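Beta-lactamase/D-alanine Carboxypeptidase (Yersinia pestis, PDB 3RJU) probably acts as a serine hydrolase of the beta-lactamase and penicillin-binding protein family, cleaving beta-lactams or the terminal D-alanine of peptidoglycan stem peptides. Local coordinates at residues I9-Y13 / Q344-L349; A23-A27 / S40-P46; V29-N33 / N320-F324; P54-I60 / I229-E234; P297-Q301 / Y312-P317. Where two conformers were deposited one is given. Numbering follows the deposited sequence.

Interaction 1: I9-Y13 / Q344-L349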
# COMPACT_ATOMS: atom_id res chain seq x y z
N ILE A 9 -24.62 -9.87 2.15
CA ILE A 9 -24.03 -9.30 0.94
C ILE A 9 -22.58 -9.76 0.80
O ILE A 9 -22.13 -10.16 -0.29
CB ILE A 9 -24.14 -7.76 0.95
CG1 ILE A 9 -25.61 -7.33 0.82
CG2 ILE A 9 -23.28 -7.15 -0.19
CD1 ILE A 9 -25.86 -5.83 1.13
N VAL A 10 -21.83 -9.73 1.90
CA VAL A 10 -20.46 -10.22 1.85
C VAL A 10 -20.43 -11.67 1.37
O VAL A 10 -19.60 -12.04 0.53
CB VAL A 10 -19.74 -10.06 3.21
CG1 VAL A 10 -18.37 -10.75 3.18
CG2 VAL A 10 -19.57 -8.57 3.54
N ASP A 11 -21.36 -12.48 1.88
CA ASP A 11 -21.44 -13.88 1.48
C ASP A 11 -21.80 -14.11 0.01
O ASP A 11 -21.53 -15.17 -0.53
CB ASP A 11 -22.44 -14.63 2.35
CG ASP A 11 -21.95 -14.84 3.76
OD1 ASP A 11 -20.71 -14.76 3.98
OD2 ASP A 11 -22.80 -15.09 4.64
N GLN A 12 -22.44 -13.13 -0.62
CA GLN A 12 -22.70 -13.21 -2.05
C GLN A 12 -21.41 -13.19 -2.88
O GLN A 12 -21.40 -13.65 -4.02
CB GLN A 12 -23.60 -12.05 -2.50
CG GLN A 12 -25.02 -12.09 -1.96
CD GLN A 12 -25.73 -10.77 -2.23
OE1 GLN A 12 -25.28 -9.96 -3.05
NE2 GLN A 12 -26.82 -10.52 -1.53
N TYR A 13 -20.33 -12.65 -2.30
CA TYR A 13 -19.09 -12.41 -3.04
C TYR A 13 -17.87 -13.16 -2.55
O TYR A 13 -16.99 -13.48 -3.34
CB TYR A 13 -18.75 -10.91 -3.07
CG TYR A 13 -19.69 -10.16 -3.97
CD1 TYR A 13 -19.41 -10.02 -5.32
CD2 TYR A 13 -20.90 -9.64 -3.49
CE1 TYR A 13 -20.27 -9.38 -6.17
CE2 TYR A 13 -21.79 -8.98 -4.34
CZ TYR A 13 -21.45 -8.86 -5.68
OH TYR A 13 -22.32 -8.22 -6.54
N GLN A 344 -16.96 -5.14 -7.07
CA GLN A 344 -18.37 -5.48 -7.18
C GLN A 344 -19.03 -5.65 -5.82
O GLN A 344 -20.19 -5.28 -5.64
CB GLN A 344 -18.55 -6.73 -8.05
CG GLN A 344 -18.18 -6.45 -9.48
CD GLN A 344 -18.14 -7.69 -10.33
OE1 GLN A 344 -18.74 -8.72 -9.98
NE2 GLN A 344 -17.44 -7.62 -11.46
N LEU A 345 -18.31 -6.23 -4.87
CA LEU A 345 -18.79 -6.30 -3.49
C LEU A 345 -19.06 -4.88 -2.95
O LEU A 345 -20.11 -4.61 -2.37
CB LEU A 345 -17.79 -7.03 -2.60
CG LEU A 345 -18.04 -6.99 -1.08
CD1 LEU A 345 -19.43 -7.54 -0.69
CD2 LEU A 345 -16.95 -7.77 -0.36
N VAL A 346 -18.09 -3.99 -3.15
CA VAL A 346 -18.24 -2.61 -2.67
C VAL A 346 -19.47 -1.97 -3.32
O VAL A 346 -20.24 -1.26 -2.67
CB VAL A 346 -16.96 -1.78 -2.95
CG1 VAL A 346 -17.22 -0.30 -2.75
CG2 VAL A 346 -15.82 -2.25 -2.05
N ALA A 347 -19.69 -2.26 -4.60
CA ALA A 347 -20.83 -1.70 -5.32
C ALA A 347 -22.16 -2.17 -4.71
O ALA A 347 -23.12 -1.40 -4.61
CB ALA A 347 -20.78 -2.07 -6.80
N GLU A 348 -22.21 -3.44 -4.28
CA GLU A 348 -23.41 -3.93 -3.63
C GLU A 348 -23.57 -3.30 -2.23
O GLU A 348 -24.68 -2.95 -1.82
CB GLU A 348 -23.42 -5.46 -3.56
CG GLU A 348 -24.76 -6.04 -3.02
CD GLU A 348 -25.97 -5.74 -3.90
OE1 GLU A 348 -25.79 -5.58 -5.13
OE2 GLU A 348 -27.11 -5.67 -3.36
N LEU A 349 -22.46 -3.15 -1.51
CA LEU A 349 -22.52 -2.59 -0.16
C LEU A 349 -23.00 -1.14 -0.14
O LEU A 349 -23.65 -0.72 0.82
CB LEU A 349 -21.18 -2.74 0.57
CG LEU A 349 -20.73 -4.15 0.94
CD1 LEU A 349 -19.27 -4.13 1.36
CD2 LEU A 349 -21.61 -4.77 2.04
O HOH W 1 -28.26 -8.00 -2.23
O HOH W 2 -21.77 -7.70 -9.39

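Interaction 2: A23-A27 / S40-P46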
# COMPACT_ATOMS: atom_id res chain seq x y z
N ALA A 23 -6.96 -18.51 -5.20
CA ALA A 23 -6.22 -18.41 -3.95
C ALA A 23 -5.85 -19.75 -3.34
O ALA A 23 -6.65 -20.70 -3.34
CB ALA A 23 -7.00 -17.58 -2.93
N VAL A 24 -4.66 -19.81 -2.75
CA VAL A 24 -4.31 -20.91 -1.85
C VAL A 24 -5.02 -20.63 -0.53
O VAL A 24 -5.73 -21.49 0.02
CB VAL A 24 -2.79 -20.97 -1.62
CG1 VAL A 24 -2.48 -21.98 -0.51
CG2 VAL A 24 -2.06 -21.35 -2.90
N GLY A 25 -4.84 -19.41 -0.01
CA GLY A 25 -5.56 -18.96 1.17
C GLY A 25 -6.01 -17.52 0.99
O GLY A 25 -5.44 -16.79 0.18
N MSE A 26 -7.02 -17.12 1.75
CA MSE A 26 -7.56 -15.77 1.65
C MSE A 26 -8.09 -15.28 2.98
O MSE A 26 -8.73 -16.04 3.73
CB MSE A 26 -8.69 -15.71 0.61
CG MSE A 26 -9.33 -14.34 0.48
SE MSE A 26 -10.61 -14.36 -0.96
CE MSE A 26 -12.08 -13.48 -0.17
N ALA A 27 -7.83 -14.00 3.29
CA ALA A 27 -8.56 -13.32 4.34
C ALA A 27 -9.22 -12.07 3.77
O ALA A 27 -8.60 -11.31 3.02
CB ALA A 27 -7.65 -12.94 5.51
N SER A 40 -12.49 -16.02 6.03
CA SER A 40 -11.22 -16.66 5.73
C SER A 40 -11.50 -17.94 4.95
O SER A 40 -12.45 -18.66 5.25
CB SER A 40 -10.47 -17.02 7.01
OG SER A 40 -10.21 -15.88 7.79
N PHE A 41 -10.66 -18.22 3.96
CA PHE A 41 -10.84 -19.40 3.13
C PHE A 41 -9.51 -20.06 2.83
O PHE A 41 -8.46 -19.39 2.80
CB PHE A 41 -11.45 -19.02 1.79
CG PHE A 41 -12.77 -18.34 1.89
CD1 PHE A 41 -13.94 -19.06 1.96
CD2 PHE A 41 -12.84 -16.94 1.87
CE1 PHE A 41 -15.17 -18.41 2.05
CE2 PHE A 41 -14.06 -16.30 1.96
CZ PHE A 41 -15.22 -17.04 2.05
N GLY A 42 -9.56 -21.35 2.53
CA GLY A 42 -8.38 -22.04 2.04
C GLY A 42 -7.39 -22.38 3.13
O GLY A 42 -7.78 -22.71 4.25
N GLU A 43 -6.11 -22.29 2.79
CA GLU A 43 -5.05 -22.85 3.62
C GLU A 43 -3.93 -21.85 3.77
O GLU A 43 -3.66 -21.07 2.86
CB GLU A 43 -4.48 -24.09 2.95
CG GLU A 43 -5.48 -25.10 2.50
CD GLU A 43 -4.79 -26.20 1.72
OE1 GLU A 43 -4.41 -25.99 0.54
OE2 GLU A 43 -4.62 -27.28 2.31
N THR A 44 -3.24 -21.91 4.91
CA THR A 44 -2.09 -21.04 5.15
C THR A 44 -0.81 -21.54 4.49
O THR A 44 0.18 -20.83 4.46
CB THR A 44 -1.84 -20.82 6.65
OG1 THR A 44 -1.61 -22.09 7.27
CG2 THR A 44 -3.03 -20.13 7.33
N GLN A 45 -0.82 -22.78 4.01
CA GLN A 45 0.26 -23.33 3.18
C GLN A 45 -0.37 -24.40 2.30
O GLN A 45 -1.27 -25.10 2.75
CB GLN A 45 1.38 -23.94 4.04
CG GLN A 45 1.92 -23.02 5.13
CD GLN A 45 3.14 -23.60 5.85
OE1 GLN A 45 3.82 -24.49 5.34
NE2 GLN A 45 3.42 -23.07 7.05
N PRO A 46 0.07 -24.52 1.03
CA PRO A 46 -0.56 -25.52 0.16
C PRO A 46 -0.59 -26.90 0.82
O PRO A 46 0.45 -27.40 1.26
CB PRO A 46 0.33 -25.51 -1.08
CG PRO A 46 0.83 -24.09 -1.12
CD PRO A 46 1.11 -23.76 0.32
O HOH W 3 -6.02 -24.02 -0.88

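Interaction 3: V29-N33 / N320-F324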
# COMPACT_ATOMS: atom_id res chain seq x y z
N VAL A 29 -11.62 -8.67 4.91
CA VAL A 29 -12.05 -7.83 6.00
C VAL A 29 -12.94 -6.75 5.42
O VAL A 29 -12.51 -5.98 4.55
CB VAL A 29 -10.86 -7.13 6.71
CG1 VAL A 29 -11.36 -6.18 7.81
CG2 VAL A 29 -9.90 -8.18 7.27
N VAL A 30 -14.18 -6.68 5.91
CA VAL A 30 -15.14 -5.70 5.43
C VAL A 30 -15.58 -4.83 6.59
O VAL A 30 -16.03 -5.34 7.62
CB VAL A 30 -16.38 -6.40 4.79
CG1 VAL A 30 -17.40 -5.36 4.30
CG2 VAL A 30 -15.96 -7.32 3.65
N ILE A 31 -15.49 -3.51 6.42
CA ILE A 31 -16.01 -2.58 7.40
C ILE A 31 -17.11 -1.79 6.72
O ILE A 31 -16.89 -1.22 5.67
CB ILE A 31 -14.94 -1.59 7.91
CG1 ILE A 31 -13.85 -2.34 8.66
CG2 ILE A 31 -15.60 -0.54 8.84
CD1 ILE A 31 -12.62 -1.51 9.04
N ASP A 32 -18.30 -1.77 7.32
CA ASP A 32 -19.42 -1.05 6.76
C ASP A 32 -20.13 -0.37 7.92
O ASP A 32 -20.93 -0.99 8.62
CB ASP A 32 -20.34 -2.01 6.01
CG ASP A 32 -21.50 -1.31 5.31
OD1 ASP A 32 -21.94 -0.23 5.76
OD2 ASP A 32 -21.98 -1.86 4.30
N ASN A 33 -19.81 0.90 8.13
CA ASN A 33 -20.31 1.64 9.30
C ASN A 33 -20.03 0.87 10.59
O ASN A 33 -18.87 0.67 10.95
CB ASN A 33 -21.79 1.98 9.14
CG ASN A 33 -22.27 3.04 10.13
OD1 ASN A 33 -21.47 3.76 10.75
ND2 ASN A 33 -23.59 3.15 10.29
N ASN A 320 -18.58 5.21 4.57
CA ASN A 320 -18.01 4.44 5.68
C ASN A 320 -17.85 2.97 5.35
O ASN A 320 -18.09 2.11 6.22
CB ASN A 320 -18.88 4.59 6.93
CG ASN A 320 -19.02 6.03 7.34
OD1 ASN A 320 -18.05 6.81 7.28
ND2 ASN A 320 -20.23 6.41 7.71
N ILE A 321 -17.46 2.68 4.11
CA ILE A 321 -17.32 1.31 3.65
C ILE A 321 -15.89 1.10 3.18
O ILE A 321 -15.35 1.91 2.41
CB ILE A 321 -18.31 1.02 2.51
CG1 ILE A 321 -19.72 0.91 3.09
CG2 ILE A 321 -17.90 -0.27 1.71
CD1 ILE A 321 -20.84 1.00 2.04
N GLY A 322 -15.27 0.03 3.66
CA GLY A 322 -13.94 -0.34 3.21
C GLY A 322 -13.80 -1.84 3.16
O GLY A 322 -14.33 -2.54 4.02
N VAL A 323 -13.07 -2.34 2.16
CA VAL A 323 -12.78 -3.75 2.03
C VAL A 323 -11.29 -3.94 1.83
O VAL A 323 -10.68 -3.28 1.00
CB VAL A 323 -13.53 -4.37 0.85
CG1 VAL A 323 -13.15 -5.83 0.73
CG2 VAL A 323 -15.04 -4.21 1.07
N PHE A 324 -10.71 -4.83 2.62
CA PHE A 324 -9.33 -5.24 2.44
C PHE A 324 -9.30 -6.75 2.18
O PHE A 324 -9.97 -7.52 2.88
CB PHE A 324 -8.52 -4.98 3.72
CG PHE A 324 -7.13 -5.56 3.69
CD1 PHE A 324 -6.16 -5.01 2.84
CD2 PHE A 324 -6.78 -6.63 4.50
CE1 PHE A 324 -4.87 -5.53 2.80
CE2 PHE A 324 -5.50 -7.16 4.46
CZ PHE A 324 -4.54 -6.60 3.61

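Interaction 4: P54-I60 / I229-E234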
# COMPACT_ATOMS: atom_id res chain seq x y z
N PRO A 54 -7.24 -14.47 12.09
CA PRO A 54 -7.07 -13.01 12.26
C PRO A 54 -5.62 -12.62 12.45
O PRO A 54 -5.23 -11.50 12.09
CB PRO A 54 -7.86 -12.71 13.55
CG PRO A 54 -8.95 -13.78 13.56
CD PRO A 54 -8.27 -15.02 13.00
N ASP A 55 -4.83 -13.50 13.05
CA ASP A 55 -3.43 -13.18 13.31
C ASP A 55 -2.48 -13.91 12.38
O ASP A 55 -1.29 -13.99 12.67
CB ASP A 55 -3.07 -13.47 14.76
CG ASP A 55 -3.15 -14.94 15.10
OD1 ASP A 55 -3.54 -15.74 14.21
OD2 ASP A 55 -2.82 -15.31 16.24
N SER A 56 -2.97 -14.42 11.25
CA SER A 56 -2.06 -14.94 10.22
C SER A 56 -1.18 -13.80 9.70
O SER A 56 -1.69 -12.71 9.39
CB SER A 56 -2.83 -15.57 9.06
OG SER A 56 -3.43 -16.79 9.45
N LEU A 57 0.12 -14.04 9.61
CA LEU A 57 1.01 -13.01 9.08
C LEU A 57 0.90 -12.98 7.57
O LEU A 57 0.82 -14.03 6.91
CB LEU A 57 2.48 -13.22 9.50
CG LEU A 57 3.30 -11.92 9.60
CD1 LEU A 57 2.81 -11.07 10.78
CD2 LEU A 57 4.80 -12.20 9.72
N ILE A 58 0.90 -11.78 7.02
CA ILE A 58 0.80 -11.58 5.58
C ILE A 58 1.83 -10.54 5.14
O ILE A 58 2.27 -9.72 5.96
CB ILE A 58 -0.61 -11.09 5.18
CG1 ILE A 58 -0.92 -9.73 5.80
CG2 ILE A 58 -1.67 -12.11 5.60
CD1 ILE A 58 -2.33 -9.20 5.46
N ARG A 59 2.22 -10.58 3.87
CA ARG A 59 2.92 -9.45 3.27
C ARG A 59 1.88 -8.53 2.65
O ARG A 59 1.10 -8.97 1.78
CB ARG A 59 3.89 -9.91 2.18
CG ARG A 59 4.96 -10.90 2.67
CD ARG A 59 6.00 -11.14 1.59
NE ARG A 59 6.94 -12.22 1.89
CZ ARG A 59 8.15 -12.04 2.42
NH1 ARG A 59 8.60 -10.82 2.72
NH2 ARG A 59 8.93 -13.10 2.62
N ILE A 60 1.83 -7.27 3.08
CA ILE A 60 0.85 -6.37 2.46
C ILE A 60 1.37 -5.75 1.17
O ILE A 60 0.62 -5.07 0.46
CB ILE A 60 0.33 -5.28 3.44
CG1 ILE A 60 1.41 -4.23 3.76
CG2 ILE A 60 -0.21 -5.92 4.73
CD1 ILE A 60 0.88 -3.07 4.63
N ILE A 229 6.19 -4.14 4.32
CA ILE A 229 5.51 -4.31 5.61
C ILE A 229 4.77 -5.65 5.72
O ILE A 229 4.05 -6.05 4.81
CB ILE A 229 4.57 -3.10 5.94
CG1 ILE A 229 5.39 -1.83 6.16
CG2 ILE A 229 3.67 -3.41 7.16
CD1 ILE A 229 4.53 -0.58 6.36
N TYR A 230 5.02 -6.35 6.81
CA TYR A 230 4.21 -7.50 7.19
C TYR A 230 3.09 -7.02 8.10
O TYR A 230 3.28 -6.10 8.90
CB TYR A 230 5.02 -8.52 7.96
CG TYR A 230 6.22 -9.11 7.28
CD1 TYR A 230 6.13 -10.35 6.62
CD2 TYR A 230 7.47 -8.50 7.34
CE1 TYR A 230 7.23 -10.93 6.03
CE2 TYR A 230 8.59 -9.08 6.73
CZ TYR A 230 8.47 -10.30 6.11
OH TYR A 230 9.57 -10.89 5.53
N SER A 231 1.93 -7.67 8.02
CA SER A 231 0.85 -7.35 8.94
C SER A 231 -0.03 -8.58 9.18
O SER A 231 0.40 -9.72 8.92
CB SER A 231 0.04 -6.15 8.42
OG SER A 231 -0.86 -5.66 9.40
N THR A 232 -1.25 -8.36 9.65
CA THR A 232 -2.22 -9.45 9.79
C THR A 232 -3.58 -8.88 9.41
O THR A 232 -3.76 -7.66 9.38
CB THR A 232 -2.33 -9.92 11.25
OG1 THR A 232 -2.73 -8.81 12.06
CG2 THR A 232 -0.99 -10.50 11.76
N PRO A 233 -4.55 -9.76 9.11
CA PRO A 233 -5.87 -9.22 8.83
C PRO A 233 -6.40 -8.34 9.98
O PRO A 233 -6.95 -7.27 9.71
CB PRO A 233 -6.73 -10.48 8.65
CG PRO A 233 -5.73 -11.49 8.05
CD PRO A 233 -4.46 -11.21 8.84
N GLU A 234 -6.24 -8.76 11.23
CA GLU A 234 -6.82 -7.98 12.32
C GLU A 234 -6.11 -6.61 12.47
O GLU A 234 -6.77 -5.60 12.76
CB GLU A 234 -6.83 -8.78 13.65
CG GLU A 234 -5.46 -8.95 14.27
CD GLU A 234 -5.44 -9.96 15.40
OE1 GLU A 234 -6.53 -10.44 15.81
OE2 GLU A 234 -4.34 -10.27 15.90

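Interaction 5: P297-Q301 / Y312-P317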
# COMPACT_ATOMS: atom_id res chain seq x y z
N PRO A 297 -19.16 2.37 -7.89
CA PRO A 297 -19.09 3.70 -7.28
C PRO A 297 -17.69 4.29 -7.40
O PRO A 297 -16.79 3.61 -7.89
CB PRO A 297 -19.42 3.41 -5.81
CG PRO A 297 -18.87 2.03 -5.57
CD PRO A 297 -19.11 1.29 -6.88
N GLY A 298 -17.52 5.55 -6.98
CA GLY A 298 -16.20 6.14 -6.90
C GLY A 298 -15.46 5.48 -5.76
O GLY A 298 -15.98 5.39 -4.65
N ILE A 299 -14.26 4.99 -6.05
CA ILE A 299 -13.53 4.15 -5.13
C ILE A 299 -12.11 4.67 -4.93
O ILE A 299 -11.43 5.01 -5.90
CB ILE A 299 -13.46 2.70 -5.69
CG1 ILE A 299 -14.85 2.04 -5.60
CG2 ILE A 299 -12.39 1.86 -4.97
CD1 ILE A 299 -14.97 0.73 -6.39
N MSE A 300 -11.70 4.76 -3.67
CA MSE A 300 -10.31 5.02 -3.29
C MSE A 300 -9.68 3.66 -3.04
O MSE A 300 -10.20 2.87 -2.24
CB MSE A 300 -10.25 5.84 -1.99
CG MSE A 300 -10.72 7.25 -2.14
SE MSE A 300 -9.47 8.30 -3.21
CE MSE A 300 -8.10 8.54 -1.91
N GLN A 301 -8.54 3.40 -3.68
CA GLN A 301 -7.96 2.06 -3.61
C GLN A 301 -6.44 2.02 -3.69
O GLN A 301 -5.78 3.02 -4.04
CB GLN A 301 -8.62 1.13 -4.66
CG GLN A 301 -8.58 1.63 -6.11
CD GLN A 301 -7.27 1.31 -6.87
OE1 GLN A 301 -6.25 0.91 -6.28
NE2 GLN A 301 -7.30 1.47 -8.17
N TYR A 312 -5.42 -5.97 -1.83
CA TYR A 312 -6.19 -4.88 -2.40
C TYR A 312 -7.01 -4.26 -1.30
O TYR A 312 -7.60 -4.96 -0.45
CB TYR A 312 -7.08 -5.42 -3.52
CG TYR A 312 -7.90 -4.39 -4.27
CD1 TYR A 312 -7.29 -3.30 -4.92
CD2 TYR A 312 -9.30 -4.51 -4.36
CE1 TYR A 312 -8.04 -2.38 -5.64
CE2 TYR A 312 -10.05 -3.58 -5.08
CZ TYR A 312 -9.42 -2.52 -5.70
OH TYR A 312 -10.16 -1.58 -6.41
N MSE A 313 -7.07 -2.93 -1.31
CA MSE A 313 -7.95 -2.22 -0.40
C MSE A 313 -8.79 -1.27 -1.23
O MSE A 313 -8.25 -0.55 -2.08
CB MSE A 313 -7.15 -1.41 0.64
CG MSE A 313 -8.04 -0.69 1.64
SE MSE A 313 -7.06 0.19 3.05
CE MSE A 313 -6.21 -1.37 3.84
N ALA A 314 -10.10 -1.29 -1.03
CA ALA A 314 -11.00 -0.43 -1.79
C ALA A 314 -11.97 0.18 -0.81
O ALA A 314 -12.54 -0.52 0.03
CB ALA A 314 -11.77 -1.25 -2.85
N MSE A 315 -12.20 1.48 -0.90
CA MSE A 315 -13.16 2.05 0.03
C MSE A 315 -13.91 3.21 -0.55
O MSE A 315 -13.47 3.85 -1.51
CB MSE A 315 -12.48 2.46 1.33
CG MSE A 315 -11.48 3.58 1.17
SE MSE A 315 -10.94 4.34 2.89
CE MSE A 315 -9.91 2.84 3.60
N VAL A 316 -15.05 3.48 0.07
CA VAL A 316 -15.91 4.58 -0.30
C VAL A 316 -16.09 5.36 1.00
O VAL A 316 -17.01 5.10 1.77
CB VAL A 316 -17.28 4.09 -0.86
CG1 VAL A 316 -18.15 5.27 -1.27
CG2 VAL A 316 -17.05 3.16 -2.04
N PRO A 317 -15.15 6.27 1.28
CA PRO A 317 -15.10 6.86 2.62
C PRO A 317 -16.37 7.59 3.02
O PRO A 317 -16.75 7.57 4.18
CB PRO A 317 -13.91 7.84 2.53
CG PRO A 317 -13.07 7.29 1.43
CD PRO A 317 -14.01 6.69 0.44

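Interaction 1: I9-Y13 / Q344-L349
In the beta-lactamase and penicillin-binding protein fold the N- and C-terminal helices lie side by side on one face of the sheet, and here helix 6-20 and helix 336-349 do so nearly antiparallel. Their short segments lie 158° apart in direction, with axes 9.6 Å apart at closest approach. Along 344-349, Gln344 comes first: its CB sits 3.7 Å from Tyr13 CE1, and one water connects Gln344 OE1 (3.3 Å) with Tyr13 OH (2.9 Å). Leu345 follows and touches Ile9, Val10 and Tyr13. Its CA lies over the Tyr13 ring, 3.9 Å from the centroid and 9° off the normal, a CH-pi contact, while its CD1 meets Tyr13 CD2 at 3.8 Å and Ile9 CG2 at 3.9 Å. Val346 and Ala347 turn elsewhere, Val346 onto Val323 of the sheet. At Glu348 the aliphatic part does the packing, CG standing 3.4 Å from Ile9 CG2; the carboxylate takes a salt bridge from Lys351 through OE1, and a water joins OE2 (2.8 Å) to Gln12 NE2 (3.0 Å). Leu349 closes the row, CD2 lying 3.7 Å from Ile9 CG2. No direct hydrogen bond crosses between the segments. The helices are therefore held together by apolar and CH-pi packing between them, with Val10 and Leu349 also resting on the sheet and polar groups linked through water at the exposed margin.

Interaction 2: A23-A27 / S40-P46
Met26, a selenomethionine here, lays its CE 4.1 Å from Phe41 CE2, the two side chains sharing one face of the beta hairpin formed by strands 25-32 and 35-42 at the edge of the large antiparallel sheet. Helix 6-20 covers that face: Phe18 touches both residues, its ring meeting that of Phe41. Ala27 and Ser40 pair on the opposite face. The segments run at 175°, and Met26 with Phe41 forms a hydrogen-bonded pair, N to O being 2.9 Å each way. Beyond it the hairpin's open end depends on glycine. Gly42 has positive phi, and a CB there would clash with Val24 O; one on Gly25 would clash with Glu43 O. These glycines leave both oxygens room at a CA-CA spacing of 4.3 Å, and Glu43 N reaches Val24 O at 2.9 Å. Val24 CG1 then meets Pro46 CG at 4.0 Å, while the carboxylate of Glu43 turns to the backbone of Gly47 and Asn49. A water donates to both Val24 O (2.7 Å) and Glu43 OE1 (2.9 Å).

Interaction 3: V29-N33 / N320-F324
Backbone hydrogen bonds carry this join between strands distant in sequence, an example of how a sheet unites the two ends of a chain. Val29 and Phe324 exchange a reciprocal pair, both 2.9 Å from N to O; Ile31 N meets Gly322 O at 2.8 Å, and Gly322 N returns to Ile31 O at 2.9 Å. One more bond, from Asn33 N to Asn320 O (2.8 Å), extends the pairing past the strand end. Between them come CA-H...O contacts, such as Ile321 CA to Ile31 O at 3.3 Å. Side-chain packing divides by face. Val30 CG2 touches Val323 CG2 at 4.1 Å, and the Asp32 carboxylate carbon CG rests 3.6 Å from Ile321 CG1, on the side covered by helices 6-20 and 336-349. Val29, Ile31 and Phe324 look the other way, onto helix 233-241. Polar ends bond outside: Asp32 to Ser1, Asn320 to Ala245. Asn320 and Ile321 both face Val316, a G1 bulge. Helices on both faces of a central antiparallel sheet typify the serine beta-lactamase and penicillin-binding protein fold.

Interaction 4: P54-I60 / I229-E234
Two short strands, 58-59 and 230-231, pair antiparallel as a small sheet separate from the large one. Ile58 N lies 2.8 Å from Ser231 O and Ser231 N 2.9 Å from Ile58 O, and Ile60 N adds a bond to Ile229 O at 3.1 Å. The strand pairing ends at Thr232, the N-cap of helix 233-241, whose OG1 accepts from Asp235 N, but the segments stay in touch, Thr232 CA lying 3.3 Å from Ser56 O, and Glu234 N, in the first turn, donates to Pro54 O (3.0 Å). Arg59 and Tyr230 share one face: Tyr230 CE1 lies over the guanidinium, and Arg59 NH1 comes 3.0 Å from Tyr230 OH. Their polar ends bind loop carbonyls, Arg59 NH2 those of Ser215 and Arg216, Tyr230 OH that of Gly218. Leu57 CD2 packs on Tyr230 CD1 at 3.8 Å. Ile58 and Ser231 share the other face; beyond them Ile60 CG2 meets Ser231 CB at 3.7 Å and Ile60 CD1 reaches Ile229 CG2 at 3.8 Å. The Ile60 side chain lies near, without touching, Ser62 and Lys65, probably the family's SxxK pair. Main-chain bonds thus set the register while buried apolar groups fill the space between, although Ser56 O is buried without a partner.

Interaction 5: P297-Q301 / Y312-P317
A reciprocal pair of main-chain hydrogen bonds lies at the heart of this contact: Met300 N is 2.9 Å from Met315 O, and Met315 N is 2.8 Å from Met300 O. Weaker CA-H...O contacts follow, with Gln301 CA only 3.0 Å from Met313 O and Ala314 CA 3.4 Å from Met300 O. Gln301 and Ala314 form the adjoining non-hydrogen-bonded pair, their CA atoms 4.3 Å apart. Around this framework the side chains pack by face. Met300 CB meets Met315 CG at 4.1 Å, both residues being selenomethionine, and Met300 CG reaches Pro317 CD at 4.2 Å. On the reverse side Ile299 CG2 touches Ala314 CB at 3.8 Å, Gln301 CB comes 3.6 Å from Tyr312 OH, and Val316 CG2 lies 4.1 Å from Pro297 CG. Tyr312 OH is hydrogen-bonded to Asn343. The segments belong to the beta hairpin of strands 299-306 and 309-316, which also carries Lys302, probably the lysine of the family's K(T/S)G-type motif. Strand 288-290 continues the sheet beyond 299-306, and strand 321-328 lies beyond 309-316. Helix 336-349 covers the face bearing Tyr312 and Val316, whereas helix 233-241 packs against Met313 and Met315.

From the N terminus, helix 6-20 opens the longest loop, which interaction 1 closes only at helix 336-349; the other four contacts all fall within its span. Interaction 2 shuts the first hairpin after a short excursion. It crosses interaction 3, whose first segment lies between 23-27 and 40-46 while its second waits until 320-324. Interactions 4 and 5 follow in series inside the span of interaction 3. Interactions 2, 3 and 5 build one sheet, 3 and 5 being joined through neighbouring strands. Interaction 1 packs on one face of it, and interaction 4, touching 2 and 3, lies against the other, linking the sheet to the intervening helical region.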